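Local coordinates for 2S Albumin protein (Dolichos, PDB 6IX1) that is a 2S albumin seed protein with a hemopexin-type four-bladed beta-propeller fold, whose molecular role is not established but may include ligand binding, at residues E72-S77 with A103-V108; A183-F186 with Y191-I194; K195-P198 with N202-L205. One frame throughout, in Å; residues are numbered along the deposited sequence.

Interaction 1 of 3, residues E72-S77 with A103-V108; sequences EAYVFS and AEMFPV
Phe-106 drives the rim of its ring into the face of Tyr-74, a T-shaped (edge-to-face) pair with centroids 4.8 Å apart and planes at 58°. The leading atom is Phe-106 CZ, which stands over the centre of the tyrosine ring and so is almost equally far from all six of its carbons, 3.6 Å from Tyr-74 CE1. With CG anti to the carbonyl carbon (chi1 -76°), the Tyr-74 ring points toward 103-108 and offers that face. At Phe-106 the chain leaves helical backbone angles. Met-105 CG, anti to the backbone N (chi1 -171°), touches Tyr-74 CE1 at 3.7 Å; bends at chi2 and chi3 then lay SD beside the ring edge, 5.1 Å from the Tyr-74 centroid, a Met-aromatic contact. Phe-76 crosses Phe-106 at about a right angle, with Phe-76 CZ 4.1 Å from Phe-106 CE2. Replacing Tyr-74 by a serine would probably leave Phe-106 CZ and the thioether without the ring they rest against, opening a gap between strand and helix end. The contact packs the end of the helix that follows the last strand of the second propeller blade against that blade's second strand, and Phe-106 also borders the next blade through Ile-141. All four touching side chains are buried and meet through carbon and sulfur, so shape and ring polarity, rather than polar bonds, hold helix end to strand.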
# COMPACT_ATOMS: atom_id res chain seq x y z
N GLU A 72 -7.76 -11.04 0.55
CA GLU A 72 -7.58 -10.44 1.89
C GLU A 72 -6.56 -9.29 1.87
O GLU A 72 -5.62 -9.33 1.12
CB GLU A 72 -7.18 -11.53 2.89
CG GLU A 72 -8.29 -12.59 3.02
CD GLU A 72 -7.96 -13.81 3.85
OE1 GLU A 72 -6.83 -13.96 4.17
OE2 GLU A 72 -8.89 -14.62 4.00
N ALA A 73 -6.80 -8.34 2.76
CA ALA A 73 -5.89 -7.21 2.92
C ALA A 73 -6.03 -6.65 4.34
O ALA A 73 -7.11 -6.71 4.87
CB ALA A 73 -6.18 -6.16 1.91
N TYR A 74 -4.92 -6.07 4.83
CA TYR A 74 -5.02 -5.15 5.98
C TYR A 74 -5.20 -3.73 5.54
O TYR A 74 -4.56 -3.32 4.53
CB TYR A 74 -3.80 -5.25 6.90
CG TYR A 74 -3.78 -6.46 7.77
CD1 TYR A 74 -4.47 -6.45 8.98
CD2 TYR A 74 -3.18 -7.63 7.42
CE1 TYR A 74 -4.53 -7.56 9.81
CE2 TYR A 74 -3.20 -8.73 8.24
CZ TYR A 74 -3.88 -8.70 9.45
OH TYR A 74 -3.88 -9.80 10.25
N VAL A 75 -6.06 -3.01 6.23
CA VAL A 75 -6.21 -1.57 6.03
C VAL A 75 -6.04 -0.84 7.34
O VAL A 75 -6.21 -1.46 8.41
CB VAL A 75 -7.60 -1.31 5.41
CG1 VAL A 75 -7.73 -1.95 4.05
CG2 VAL A 75 -8.79 -1.75 6.25
N PHE A 76 -5.64 0.40 7.24
CA PHE A 76 -5.22 1.24 8.37
C PHE A 76 -5.86 2.62 8.24
O PHE A 76 -6.07 3.07 7.11
CB PHE A 76 -3.70 1.41 8.37
CG PHE A 76 -2.90 0.13 8.54
CD1 PHE A 76 -2.73 -0.77 7.49
CD2 PHE A 76 -2.44 -0.25 9.79
CE1 PHE A 76 -2.08 -1.98 7.66
CE2 PHE A 76 -1.85 -1.48 9.95
CZ PHE A 76 -1.64 -2.35 8.90
N SER A 77 -6.09 3.27 9.36
CA SER A 77 -6.53 4.67 9.44
C SER A 77 -6.02 5.18 10.80
O SER A 77 -6.55 4.79 11.81
CB SER A 77 -7.99 4.83 9.33
OG SER A 77 -8.36 6.19 9.33
N ALA A 103 -1.25 -1.94 17.54
CA ALA A 103 -0.52 -2.70 18.58
C ALA A 103 -1.33 -3.89 19.03
O ALA A 103 -0.68 -4.90 19.44
CB ALA A 103 -0.22 -1.80 19.73
N GLU A 104 -2.64 -3.84 19.03
CA GLU A 104 -3.44 -5.00 19.36
C GLU A 104 -3.49 -6.00 18.19
O GLU A 104 -3.45 -7.22 18.43
CB GLU A 104 -4.82 -4.58 19.78
CG GLU A 104 -4.88 -3.94 21.15
CD GLU A 104 -6.26 -3.36 21.32
OE1 GLU A 104 -7.11 -4.02 21.94
OE2 GLU A 104 -6.48 -2.19 20.85
N MET A 105 -3.51 -5.53 16.95
CA MET A 105 -3.54 -6.42 15.77
C MET A 105 -2.21 -7.17 15.67
O MET A 105 -2.19 -8.32 15.31
CB MET A 105 -3.85 -5.63 14.51
CG MET A 105 -4.10 -6.50 13.35
SD MET A 105 -5.61 -7.46 13.42
CE MET A 105 -6.76 -6.20 12.84
N PHE A 106 -1.12 -6.43 15.89
CA PHE A 106 0.25 -6.94 15.72
C PHE A 106 1.01 -6.59 16.97
O PHE A 106 1.74 -5.58 17.00
CB PHE A 106 0.93 -6.33 14.50
CG PHE A 106 0.20 -6.48 13.20
CD1 PHE A 106 0.22 -7.67 12.50
CD2 PHE A 106 -0.54 -5.42 12.70
CE1 PHE A 106 -0.54 -7.80 11.33
CE2 PHE A 106 -1.23 -5.54 11.48
CZ PHE A 106 -1.20 -6.71 10.78
N PRO A 107 0.86 -7.40 18.04
CA PRO A 107 1.58 -7.10 19.29
C PRO A 107 3.09 -6.85 19.18
O PRO A 107 3.62 -6.06 20.00
CB PRO A 107 1.25 -8.33 20.15
CG PRO A 107 -0.16 -8.69 19.73
CD PRO A 107 -0.13 -8.45 18.22
N VAL A 108 3.77 -7.44 18.19
CA VAL A 108 5.22 -7.20 18.04
C VAL A 108 5.49 -5.74 17.72
O VAL A 108 6.64 -5.28 17.87
CB VAL A 108 5.86 -8.06 16.95
CG1 VAL A 108 5.90 -9.51 17.36
CG2 VAL A 108 5.29 -7.81 15.56

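Interaction 2 of 3, residues A183-F186 with Y191-I194; sequences AYLF and YVRI. With SO4 (sulfate ion), chain D.
The beta hairpin of strands 182-187 and 190-195, the middle of the last propeller blade, pairs Ala-183 with Ile-194 and Leu-185 with Val-192 as antiparallel hydrogen-bonded pairs. Each makes two backbone bonds; that from Leu-185 N to Val-192 O (2.9 Å) is nearly straight. On the face bearing Tyr-184, Phe-186, Tyr-191 and Arg-193, a sulfate, probably from the crystallisation liquor, takes a bond from Tyr-184 OH to O2 (2.7 Å) and another from Tyr-191 OH to O3 (3.0 Å); Gly-32 N gives it a further one. The tyrosines run side by side, with Tyr-191 CE2 at the edge of the Tyr-184 ring, 3.8 Å from Tyr-184 CD2. Arg-193, its CG anti to the backbone N (chi1 178°), passes CG over one face of the Tyr-184 ring, toward its rim; its guanidinium plane is only 7° from parallel to that ring and turns a face toward sulfate O2, while NH1 forms a salt bridge with Glu-182. Phe-186 CD2 rests 3.6 Å from Tyr-191 CB. Leu-185 and Val-192 pack together on the other face, against Phe-167. Strands 173-176 and 204-211 flank the hairpin, and Trp-216, just past helix 212-215, meets both tyrosine rings edge-to-face.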
# COMPACT_ATOMS: atom_id res chain seq x y z
N ALA A 183 7.56 -3.37 -7.71
CA ALA A 183 6.71 -2.63 -6.78
C ALA A 183 6.66 -1.19 -7.18
O ALA A 183 7.61 -0.70 -7.79
CB ALA A 183 7.21 -2.75 -5.37
N TYR A 184 5.58 -0.51 -6.81
CA TYR A 184 5.40 0.92 -7.09
C TYR A 184 5.44 1.65 -5.75
O TYR A 184 4.74 1.27 -4.83
CB TYR A 184 4.06 1.17 -7.76
CG TYR A 184 3.99 0.65 -9.14
CD1 TYR A 184 3.60 -0.65 -9.39
CD2 TYR A 184 4.35 1.43 -10.22
CE1 TYR A 184 3.62 -1.14 -10.69
CE2 TYR A 184 4.37 0.94 -11.51
CZ TYR A 184 3.92 -0.34 -11.77
OH TYR A 184 3.94 -0.88 -13.03
N LEU A 185 6.25 2.71 -5.71
CA LEU A 185 6.39 3.54 -4.48
C LEU A 185 5.90 4.95 -4.89
O LEU A 185 6.26 5.47 -5.93
CB LEU A 185 7.85 3.64 -4.02
CG LEU A 185 8.61 2.32 -3.91
CD1 LEU A 185 10.01 2.65 -3.41
CD2 LEU A 185 7.93 1.38 -2.91
N PHE A 186 5.08 5.51 -4.03
CA PHE A 186 4.50 6.83 -4.26
C PHE A 186 4.88 7.77 -3.10
O PHE A 186 4.87 7.38 -1.96
CB PHE A 186 2.96 6.74 -4.29
CG PHE A 186 2.42 5.86 -5.37
CD1 PHE A 186 2.27 4.53 -5.22
CD2 PHE A 186 2.14 6.37 -6.60
CE1 PHE A 186 1.82 3.74 -6.28
CE2 PHE A 186 1.73 5.66 -7.70
CZ PHE A 186 1.55 4.31 -7.52
N TYR A 191 6.19 9.14 -8.23
CA TYR A 191 6.33 7.71 -8.01
C TYR A 191 7.58 7.15 -8.68
O TYR A 191 8.19 7.79 -9.53
CB TYR A 191 5.12 6.90 -8.49
CG TYR A 191 5.05 6.54 -9.96
CD1 TYR A 191 4.93 7.50 -10.92
CD2 TYR A 191 5.26 5.25 -10.35
CE1 TYR A 191 4.87 7.16 -12.27
CE2 TYR A 191 5.17 4.85 -11.67
CZ TYR A 191 4.96 5.84 -12.61
OH TYR A 191 4.80 5.58 -13.95
N VAL A 192 7.91 5.95 -8.31
CA VAL A 192 8.92 5.15 -9.00
C VAL A 192 8.55 3.68 -8.95
O VAL A 192 7.85 3.25 -8.05
CB VAL A 192 10.32 5.37 -8.38
CG1 VAL A 192 10.44 4.76 -6.99
CG2 VAL A 192 11.43 4.96 -9.31
N ARG A 193 9.03 2.98 -9.97
CA ARG A 193 8.87 1.55 -10.05
C ARG A 193 10.22 0.94 -9.73
O ARG A 193 11.22 1.35 -10.29
CB ARG A 193 8.37 1.12 -11.41
CG ARG A 193 8.22 -0.38 -11.57
CD ARG A 193 7.42 -0.78 -12.76
NE ARG A 193 7.96 -0.25 -13.99
CZ ARG A 193 8.01 -0.86 -15.19
NH1 ARG A 193 7.78 -2.16 -15.30
NH2 ARG A 193 8.32 -0.17 -16.28
N ILE A 194 10.19 -0.05 -8.82
CA ILE A 194 11.43 -0.75 -8.45
C ILE A 194 11.25 -2.24 -8.74
O ILE A 194 10.19 -2.77 -8.72
CB ILE A 194 11.80 -0.49 -6.97
CG1 ILE A 194 10.81 -1.15 -6.02
CG2 ILE A 194 12.01 0.99 -6.73
CD1 ILE A 194 11.34 -1.13 -4.57
S SO4 D . 5.01 2.20 -15.03
O1 SO4 D . 5.05 2.51 -16.42
O2 SO4 D . 4.85 0.79 -14.94
O3 SO4 D . 3.92 2.80 -14.44
O4 SO4 D . 6.18 2.62 -14.32

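Interaction 3 of 3, residues K195-P198 with N202-L205; sequences KFTP and NNTL
Thr-197 holds OG1 between its backbone N and carbonyl carbon (chi1 61°), which turns the hydroxyl toward the opposing chain, where Asn-202 N donates to Thr-197 OG1 over 3.1 Å in a markedly bent bond; Ala-200 O is a weak further partner of this hydroxyl. In Asn-203 the first torsion (chi1 -41°) swings the amide back across the gap, where its OD1 accepts from Thr-197 N at 2.9 Å. That donor sits above the amide plane, 48° out of it, and is therefore not on a lone pair. Asn-203 OD1 also lies 3.2 Å from Phe-196 CA, so the carboxamide is fitted closely against the backbone of Phe-196 and Thr-197. The two side-chain bonds brace the connection between the third and fourth strands of the last propeller blade, next to the Lys-195/Thr-204 pair. There Thr-204 N donates to Lys-195 O (2.9 Å) and Lys-195 N to Thr-204 O, an antiparallel hydrogen-bonded pair. Their side chains lie side by side, and Thr-204 OG1 comes within 3.3 Å of Lys-195 CB; beyond CG the lysine chain runs extended, carrying NZ clear of Thr-204. Phe-196 turns its CB outward from 202-205, though CB still touches Asn-203 OD1 at 3.4 Å, and its ring meets Phe-122 of strand 120-123, in the third blade, edge-to-face. The side chain of Asn-203 touches Phe-159, just after helix 155-158 of that same blade.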
# COMPACT_ATOMS: atom_id res chain seq x y z
N LYS A 195 12.40 -2.89 -8.89
CA LYS A 195 12.56 -4.34 -8.81
C LYS A 195 13.26 -4.57 -7.47
O LYS A 195 14.36 -4.13 -7.30
CB LYS A 195 13.39 -4.89 -9.96
CG LYS A 195 13.54 -6.37 -10.05
CD LYS A 195 14.31 -6.77 -11.30
CE LYS A 195 14.30 -8.27 -11.48
NZ LYS A 195 15.37 -8.80 -12.34
N PHE A 196 12.59 -5.23 -6.55
CA PHE A 196 13.12 -5.40 -5.20
C PHE A 196 13.63 -6.81 -5.01
O PHE A 196 13.13 -7.75 -5.62
CB PHE A 196 12.14 -4.97 -4.11
CG PHE A 196 10.90 -5.81 -3.95
CD1 PHE A 196 9.79 -5.63 -4.77
CD2 PHE A 196 10.85 -6.83 -3.06
CE1 PHE A 196 8.66 -6.45 -4.67
CE2 PHE A 196 9.74 -7.61 -2.92
CZ PHE A 196 8.65 -7.47 -3.76
N THR A 197 14.60 -6.91 -4.09
CA THR A 197 15.37 -8.15 -3.86
C THR A 197 15.41 -8.45 -2.36
O THR A 197 16.32 -8.01 -1.64
CB THR A 197 16.77 -8.06 -4.44
OG1 THR A 197 17.49 -6.99 -3.83
CG2 THR A 197 16.75 -7.91 -5.94
N PRO A 198 14.46 -9.24 -1.82
CA PRO A 198 14.45 -9.48 -0.37
C PRO A 198 15.76 -10.15 0.07
O PRO A 198 16.27 -11.07 -0.55
CB PRO A 198 13.25 -10.36 -0.14
CG PRO A 198 12.35 -9.88 -1.25
CD PRO A 198 13.25 -9.77 -2.47
N ASN A 202 20.22 -5.57 -3.90
CA ASN A 202 20.34 -5.72 -5.38
C ASN A 202 19.13 -5.06 -6.06
O ASN A 202 18.99 -5.31 -7.24
CB ASN A 202 20.50 -7.18 -5.77
CG ASN A 202 21.78 -7.80 -5.28
OD1 ASN A 202 22.78 -7.11 -5.15
ND2 ASN A 202 21.71 -9.08 -4.99
N ASN A 203 18.36 -4.22 -5.38
CA ASN A 203 17.15 -3.65 -5.94
C ASN A 203 17.55 -2.70 -7.06
O ASN A 203 18.60 -2.12 -7.08
CB ASN A 203 16.36 -2.91 -4.88
CG ASN A 203 16.34 -3.63 -3.57
OD1 ASN A 203 15.39 -4.31 -3.23
ND2 ASN A 203 17.45 -3.52 -2.81
N THR A 204 16.67 -2.58 -8.03
CA THR A 204 16.93 -1.69 -9.19
C THR A 204 15.76 -0.73 -9.35
O THR A 204 14.65 -1.03 -8.98
CB THR A 204 17.27 -2.43 -10.45
OG1 THR A 204 16.27 -3.40 -10.62
CG2 THR A 204 18.63 -3.06 -10.29
N LEU A 205 16.05 0.42 -9.96
CA LEU A 205 14.97 1.32 -10.42
C LEU A 205 14.61 0.87 -11.81
O LEU A 205 15.52 0.77 -12.66
CB LEU A 205 15.37 2.78 -10.48
CG LEU A 205 15.77 3.29 -9.13
CD1 LEU A 205 16.06 4.78 -9.11
CD2 LEU A 205 14.80 3.02 -8.04

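Overall arrangement
Following the chain from the N terminus, interaction 1 comes first: residues 72-77 meet 103-108 and close a loop that spans most of the second blade, joining an inner strand to the end of the helix that follows the blade's last strand. The third blade intervenes before interactions 2 and 3, both in the last blade. The hairpin of 183-186 and 191-194 closes a short loop; interaction 3 takes over directly along strand 190-195 and closes the next, bringing in strand 204-211. None of the three loops nests in or crosses another. Interactions 2 and 3 touch, Ile-194 and Val-192 packing on Leu-205, and Ala-183 on Phe-196. Interactions 1 and 2 lie on opposite sides of the chain's centre.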